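Local coordinates for hypothetical protein (Uncultured marine organism, PDB 2OD6) that is of unknown function but forms a dimer of ferredoxin-like chains and binds a long-chain oxo fatty acid, 10-oxohexadecanoic acid, between its helices and sheet, at residues E22-A27 against A97-S102; P33-E38 against L45-N50. One frame throughout, in Å; residues are numbered along the deposited sequence.

Contact 1: residues E22-A27 against A97-S102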
loop_
_atom_site.group_PDB
_atom_site.type_symbol
_atom_site.label_atom_id
_atom_site.label_comp_id
_atom_site.label_asym_id
_atom_site.label_seq_id
_atom_site.Cartn_x
_atom_site.Cartn_y
_atom_site.Cartn_z
ATOM N N GLU A 22 -8.560 3.332 -17.520
ATOM C CA GLU A 22 -8.904 4.751 -17.311
ATOM C C GLU A 22 -10.427 4.898 -17.117
ATOM O O GLU A 22 -10.885 5.788 -16.422
ATOM C CB GLU A 22 -8.440 5.621 -18.486
ATOM C CG GLU A 22 -6.936 5.865 -18.597
ATOM C CD GLU A 22 -6.312 6.424 -17.350
ATOM O OE1 GLU A 22 -6.924 7.290 -16.690
ATOM O OE2 GLU A 22 -5.182 5.998 -17.022
ATOM N N LEU A 23 -11.220 4.027 -17.753
ATOM C CA LEU A 23 -12.683 4.039 -17.471
ATOM C C LEU A 23 -12.971 3.804 -15.994
ATOM O O LEU A 23 -13.836 4.462 -15.387
ATOM C CB LEU A 23 -13.404 3.008 -18.354
ATOM C CG LEU A 23 -13.740 3.268 -19.823
ATOM C CD1 LEU A 23 -13.972 1.971 -20.658
ATOM C CD2 LEU A 23 -14.960 4.207 -19.974
ATOM N N PHE A 24 -12.154 2.952 -15.373
ATOM C CA PHE A 24 -12.228 2.707 -13.947
ATOM C C PHE A 24 -11.779 3.871 -13.141
ATOM O O PHE A 24 -12.492 4.245 -12.191
ATOM C CB PHE A 24 -11.377 1.472 -13.586
ATOM C CG PHE A 24 -11.507 1.060 -12.181
ATOM C CD1 PHE A 24 -12.584 0.279 -11.773
ATOM C CD2 PHE A 24 -10.544 1.460 -11.233
ATOM C CE1 PHE A 24 -12.714 -0.083 -10.435
ATOM C CE2 PHE A 24 -10.662 1.094 -9.920
ATOM C CZ PHE A 24 -11.758 0.359 -9.505
ATOM N N ILE A 25 -10.609 4.430 -13.451
ATOM C CA ILE A 25 -10.128 5.642 -12.670
ATOM C C ILE A 25 -11.172 6.758 -12.698
ATOM O O ILE A 25 -11.401 7.448 -11.684
ATOM C CB ILE A 25 -8.754 6.190 -13.202
ATOM C CG1 ILE A 25 -7.572 5.373 -12.677
ATOM C CG2 ILE A 25 -8.482 7.560 -12.834
ATOM C CD1 ILE A 25 -6.945 4.540 -13.697
ATOM N N ASP A 26 -11.739 6.996 -13.873
ATOM C CA ASP A 26 -12.728 8.043 -14.065
ATOM C C ASP A 26 -13.988 7.772 -13.223
ATOM O O ASP A 26 -14.471 8.669 -12.491
ATOM C CB ASP A 26 -13.025 8.170 -15.558
ATOM C CG ASP A 26 -13.844 9.433 -15.896
ATOM O OD1 ASP A 26 -13.473 10.540 -15.441
ATOM O OD2 ASP A 26 -14.872 9.271 -16.557
ATOM N N ALA A 27 -14.473 6.523 -13.265
ATOM C CA ALA A 27 -15.635 6.107 -12.452
ATOM C C ALA A 27 -15.384 6.378 -10.984
ATOM O O ALA A 27 -16.231 6.943 -10.264
ATOM C CB ALA A 27 -15.982 4.627 -12.714
ATOM N N ALA A 97 -12.024 -6.147 -14.977
ATOM C CA ALA A 97 -10.961 -6.079 -13.972
ATOM C C ALA A 97 -10.821 -7.326 -13.077
ATOM O O ALA A 97 -11.774 -8.051 -12.872
ATOM C CB ALA A 97 -11.163 -4.890 -13.098
ATOM N N LYS A 98 -9.617 -7.543 -12.540
ATOM C CA LYS A 98 -9.316 -8.607 -11.567
ATOM C C LYS A 98 -8.868 -7.865 -10.360
ATOM O O LYS A 98 -8.050 -6.963 -10.503
ATOM C CB LYS A 98 -8.162 -9.490 -12.033
ATOM C CG LYS A 98 -8.424 -10.206 -13.315
ATOM C CD LYS A 98 -7.404 -11.341 -13.580
ATOM C CE LYS A 98 -7.884 -12.251 -14.680
ATOM N NZ LYS A 98 -6.785 -13.088 -15.285
ATOM N N PHE A 99 -9.397 -8.172 -9.169
ATOM C CA PHE A 99 -9.043 -7.309 -7.958
ATOM C C PHE A 99 -8.504 -8.269 -6.947
ATOM O O PHE A 99 -9.040 -9.353 -6.832
ATOM C CB PHE A 99 -10.271 -6.704 -7.318
ATOM C CG PHE A 99 -10.970 -5.733 -8.175
ATOM C CD1 PHE A 99 -11.917 -6.160 -9.081
ATOM C CD2 PHE A 99 -10.689 -4.390 -8.089
ATOM C CE1 PHE A 99 -12.561 -5.251 -9.912
ATOM C CE2 PHE A 99 -11.325 -3.469 -8.903
ATOM C CZ PHE A 99 -12.274 -3.896 -9.813
ATOM N N THR A 100 -7.471 -7.888 -6.207
ATOM C CA THR A 100 -6.994 -8.708 -5.092
ATOM C C THR A 100 -6.643 -7.752 -3.968
ATOM O O THR A 100 -6.032 -6.717 -4.210
ATOM C CB THR A 100 -5.773 -9.622 -5.479
ATOM O OG1 THR A 100 -4.737 -8.835 -6.088
ATOM C CG2 THR A 100 -6.201 -10.747 -6.435
ATOM N N THR A 101 -7.083 -8.066 -2.747
ATOM C CA THR A 101 -6.867 -7.176 -1.598
ATOM C C THR A 101 -6.002 -7.800 -0.526
ATOM O O THR A 101 -6.195 -8.947 -0.154
ATOM C CB THR A 101 -8.181 -6.692 -0.975
ATOM O OG1 THR A 101 -8.957 -6.053 -1.985
ATOM C CG2 THR A 101 -7.909 -5.655 0.135
ATOM N N SER A 102 -5.043 -7.024 -0.031
ATOM C CA SER A 102 -4.280 -7.428 1.108
ATOM C C SER A 102 -4.713 -6.547 2.243
ATOM O O SER A 102 -4.450 -5.346 2.246
ATOM C CB SER A 102 -2.777 -7.377 0.811
ATOM O OG SER A 102 -2.484 -8.532 0.017
#

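Contact 2: residues P33-E38 against L45-N50. With OHA (10-oxohexadecanoic acid), chain E.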
loop_
_atom_site.group_PDB
_atom_site.type_symbol
_atom_site.label_atom_id
_atom_site.label_comp_id
_atom_site.label_asym_id
_atom_site.label_seq_id
_atom_site.Cartn_x
_atom_site.Cartn_y
_atom_site.Cartn_z
ATOM N N PRO A 33 -17.650 11.997 -4.613
ATOM C CA PRO A 33 -18.516 12.810 -3.757
ATOM C C PRO A 33 -19.533 12.025 -2.917
ATOM O O PRO A 33 -19.927 12.502 -1.848
ATOM C CB PRO A 33 -19.236 13.738 -4.750
ATOM C CG PRO A 33 -18.278 13.862 -5.884
ATOM C CD PRO A 33 -17.654 12.484 -6.001
ATOM N N VAL A 34 -19.962 10.863 -3.405
ATOM C CA VAL A 34 -20.818 9.965 -2.661
ATOM C C VAL A 34 -19.978 9.132 -1.683
ATOM O O VAL A 34 -20.128 9.266 -0.473
ATOM C CB VAL A 34 -21.645 9.059 -3.621
ATOM C CG1 VAL A 34 -22.523 8.064 -2.831
ATOM C CG2 VAL A 34 -22.533 9.927 -4.539
ATOM N N TRP A 35 -19.076 8.294 -2.194
ATOM C CA TRP A 35 -18.492 7.251 -1.362
ATOM C C TRP A 35 -17.469 7.752 -0.354
ATOM O O TRP A 35 -17.380 7.196 0.742
ATOM C CB TRP A 35 -17.959 6.075 -2.187
ATOM C CG TRP A 35 -16.874 6.373 -3.155
ATOM C CD1 TRP A 35 -17.018 6.580 -4.496
ATOM C CD2 TRP A 35 -15.472 6.457 -2.881
ATOM N NE1 TRP A 35 -15.807 6.829 -5.067
ATOM C CE2 TRP A 35 -14.833 6.753 -4.105
ATOM C CE3 TRP A 35 -14.692 6.310 -1.723
ATOM C CZ2 TRP A 35 -13.446 6.914 -4.209
ATOM C CZ3 TRP A 35 -13.300 6.483 -1.817
ATOM C CH2 TRP A 35 -12.693 6.785 -3.055
ATOM N N VAL A 36 -16.738 8.826 -0.669
ATOM C CA VAL A 36 -15.673 9.289 0.233
ATOM C C VAL A 36 -16.291 9.797 1.524
ATOM O O VAL A 36 -15.870 9.411 2.626
ATOM C CB VAL A 36 -14.730 10.386 -0.389
ATOM C CG1 VAL A 36 -13.661 10.772 0.610
ATOM C CG2 VAL A 36 -14.060 9.909 -1.657
ATOM N N LYS A 37 -17.330 10.613 1.384
ATOM C CA LYS A 37 -18.040 11.148 2.519
ATOM C C LYS A 37 -18.540 9.999 3.392
ATOM O O LYS A 37 -18.446 10.054 4.617
ATOM C CB LYS A 37 -19.220 11.984 2.012
ATOM C CG LYS A 37 -19.836 12.879 2.997
ATOM C CD LYS A 37 -20.943 13.739 2.364
ATOM C CE LYS A 37 -22.239 12.962 2.112
ATOM N NZ LYS A 37 -22.262 12.294 0.767
ATOM N N GLU A 38 -19.085 8.965 2.757
ATOM C CA GLU A 38 -19.676 7.859 3.511
ATOM C C GLU A 38 -18.642 7.079 4.284
ATOM O O GLU A 38 -18.847 6.750 5.455
ATOM C CB GLU A 38 -20.451 6.930 2.581
ATOM C CG GLU A 38 -21.674 7.570 1.996
ATOM C CD GLU A 38 -22.787 7.842 3.007
ATOM O OE1 GLU A 38 -22.750 7.335 4.144
ATOM O OE2 GLU A 38 -23.724 8.562 2.642
ATOM N N LEU A 45 -9.654 7.086 7.111
ATOM C CA LEU A 45 -8.790 8.257 7.318
ATOM C C LEU A 45 -8.312 8.841 5.971
ATOM O O LEU A 45 -8.269 10.065 5.802
ATOM C CB LEU A 45 -7.600 7.912 8.233
ATOM C CG LEU A 45 -7.778 7.634 9.734
ATOM C CD1 LEU A 45 -6.410 7.133 10.286
ATOM C CD2 LEU A 45 -8.319 8.827 10.548
ATOM N N LYS A 46 -8.014 7.969 5.009
ATOM C CA LYS A 46 -7.436 8.374 3.748
ATOM C C LYS A 46 -7.665 7.296 2.718
ATOM O O LYS A 46 -7.669 6.077 3.043
ATOM C CB LYS A 46 -5.927 8.652 3.896
ATOM C CG LYS A 46 -5.252 9.227 2.665
ATOM C CD LYS A 46 -3.737 9.416 2.871
ATOM C CE LYS A 46 -2.961 9.310 1.536
ATOM N NZ LYS A 46 -1.543 9.634 1.763
ATOM N N PHE A 47 -7.874 7.747 1.473
ATOM C CA PHE A 47 -7.880 6.862 0.299
ATOM C C PHE A 47 -6.829 7.337 -0.735
ATOM O O PHE A 47 -6.588 8.532 -0.857
ATOM C CB PHE A 47 -9.247 6.877 -0.355
ATOM C CG PHE A 47 -9.285 6.206 -1.696
ATOM C CD1 PHE A 47 -9.534 4.864 -1.786
ATOM C CD2 PHE A 47 -9.103 6.942 -2.884
ATOM C CE1 PHE A 47 -9.577 4.234 -3.018
ATOM C CE2 PHE A 47 -9.148 6.320 -4.128
ATOM C CZ PHE A 47 -9.405 4.968 -4.191
ATOM N N SER A 48 -6.227 6.400 -1.492
ATOM C CA SER A 48 -5.333 6.777 -2.624
ATOM C C SER A 48 -5.433 5.771 -3.688
ATOM O O SER A 48 -5.737 4.641 -3.375
ATOM C CB SER A 48 -3.874 7.027 -2.188
ATOM O OG SER A 48 -3.166 5.842 -1.871
HETATM N N MSE A 49 -5.269 6.214 -4.941
HETATM C CA MSE A 49 -5.180 5.317 -6.107
HETATM C C MSE A 49 -3.818 5.586 -6.742
HETATM O O MSE A 49 -3.428 6.725 -6.908
HETATM C CB MSE A 49 -6.370 5.514 -7.075
HETATM C CG MSE A 49 -6.353 4.725 -8.325
HETATM SE SE MSE A 49 -8.249 4.632 -8.831
HETATM C CE MSE A 49 -8.544 6.636 -8.757
ATOM N N ASN A 50 -3.123 4.518 -7.173
ATOM C CA ASN A 50 -1.685 4.636 -7.531
ATOM C C ASN A 50 -1.456 3.842 -8.729
ATOM O O ASN A 50 -1.864 2.710 -8.693
ATOM C CB ASN A 50 -0.829 4.099 -6.368
ATOM C CG ASN A 50 -1.122 4.788 -5.050
ATOM O OD1 ASN A 50 -0.525 5.819 -4.752
ATOM N ND2 ASN A 50 -2.051 4.192 -4.209
HETATM O O2 OHA E . -10.767 -2.277 2.968
HETATM C C16 OHA E . -11.156 -2.890 1.978
HETATM O O3 OHA E . -10.859 -4.170 1.955
HETATM C C15 OHA E . -11.968 -2.260 0.855
HETATM C C14 OHA E . -11.888 -3.074 -0.451
HETATM C C13 OHA E . -12.889 -2.659 -1.557
HETATM C C12 OHA E . -12.247 -2.330 -2.921
HETATM C C11 OHA E . -13.210 -2.408 -4.136
HETATM C C10 OHA E . -13.145 -1.233 -5.134
HETATM C C9 OHA E . -13.958 -0.026 -4.615
HETATM C C8 OHA E . -13.662 1.346 -5.264
HETATM C C7 OHA E . -14.346 2.479 -4.486
HETATM O O1 OHA E . -13.793 3.002 -3.522
HETATM C C6 OHA E . -15.722 3.004 -4.830
HETATM C C5 OHA E . -16.305 2.412 -6.112
HETATM C C4 OHA E . -17.652 3.082 -6.443
HETATM C C3 OHA E . -18.272 2.697 -7.801
HETATM C C2 OHA E . -17.376 2.900 -9.030
HETATM C C1 OHA E . -17.102 1.570 -9.719
#

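Contact 1: residues E22-A27 against A97-S102
The rings of Phe24 and Phe99 reach for each other from opposite directions, one sent out by a helix and the other by a strand at the border of the sheet within its own chain. Phe24 CE1 arrives at the rim of the Phe99 ring, close to its plane, and lies 3.9 Å from Phe99 CZ. Seen from the other ring, Phe99 CZ comes in obliquely. A second approach of similar length, 3.9 Å from Phe24 CZ to Phe99 CE2, spreads the touch over two neighbouring carbons on each ring. With planes inclined at 54° and centroids 5.8 Å apart, the two rings meet at a slant, outer carbons against outer carbons.

Torsions account for the reach. Phe24 holds CG anti to its own N (chi1 -174°), which carries the ring outward from the helix. Phe99 turns CG anti to its carbonyl carbon (chi1 -66°), and although its first side-chain bond is not aimed at the helix, the ring extends to meet it. The two segments bury just 72 Å² between them, and the backbones remain well separated, 8.9 Å between the CA atoms of Phe24 and Ala97.

Around this pair, Phe24 also meets the ring of Phe15 and packs on Met63, while Phe99 rests on Thr11 and Ala13. Thr101, farther along the same strand, lines the fatty-acid pocket. Helix 18-40 is thus joined to strand 98-109, which itself pairs antiparallel with strand 7-15, in the helix-on-sheet layering of a ferredoxin-like fold.

Contact 2: residues P33-E38 against L45-N50
Trp35 drives the edge of its six-membered ring into the face of Phe47, a T-shaped pair with planes at 74° and centroids 4.8 Å apart. The leading atom is Trp35 CH2, poised over the centre of the Phe47 ring and 3.6 Å from Phe47 CD2. One face of the indole receives the bound 10-oxohexadecanoic acid: its C6 lies 3.8 Å from Trp35 CD1, and its keto oxygen O1 sits over the same side, 3.9 Å from Trp35 CE3. Val36 CG2 packs on the opposite face, so the indole is layered between a valine methyl and the ligand.

Further out, Trp35 NE1 donates to Val28 O, which would help to fix the turn of the indole. With chi1 at 61°, Trp35 CG lies between its backbone N and carbonyl carbon, and from there the indole swings toward the strand. Replacement by alanine would probably strip the indole edge from Phe47, leave Val28 O without this N-H, and open a gap beside the keto group.

Tyr65 makes a further edge-to-face contact with Phe47. Helix 18-40 thereby covers strand 44-52, which pairs with strand 59-67 and, through Ser48 to Asn50, with a strand of the second subunit, consistent with a dimeric alpha-beta barrel.

Overall arrangement
Both contacts fasten helix 18-40 to one antiparallel sheet, at the two strands that are outermost within the chain: 98-109 in contact 1 and 44-52 in contact 2. Their centres lie 14 Å apart, and they meet where Ile25 CG1 comes 4.0 Å from Met49 SE. Along the chain contact 2, a local helix-to-strand connection, is nested inside the long excursion closed by contact 1. The example illustrates how one helix can span a ferredoxin-like sheet: Phe24 on an earlier turn reaches strand 98-109, while Trp35 on a later one reaches strand 44-52, the edge across which the sheet runs on into the second subunit. Between helices and sheet runs the fatty-acid pocket, to which each contact contributes a residue.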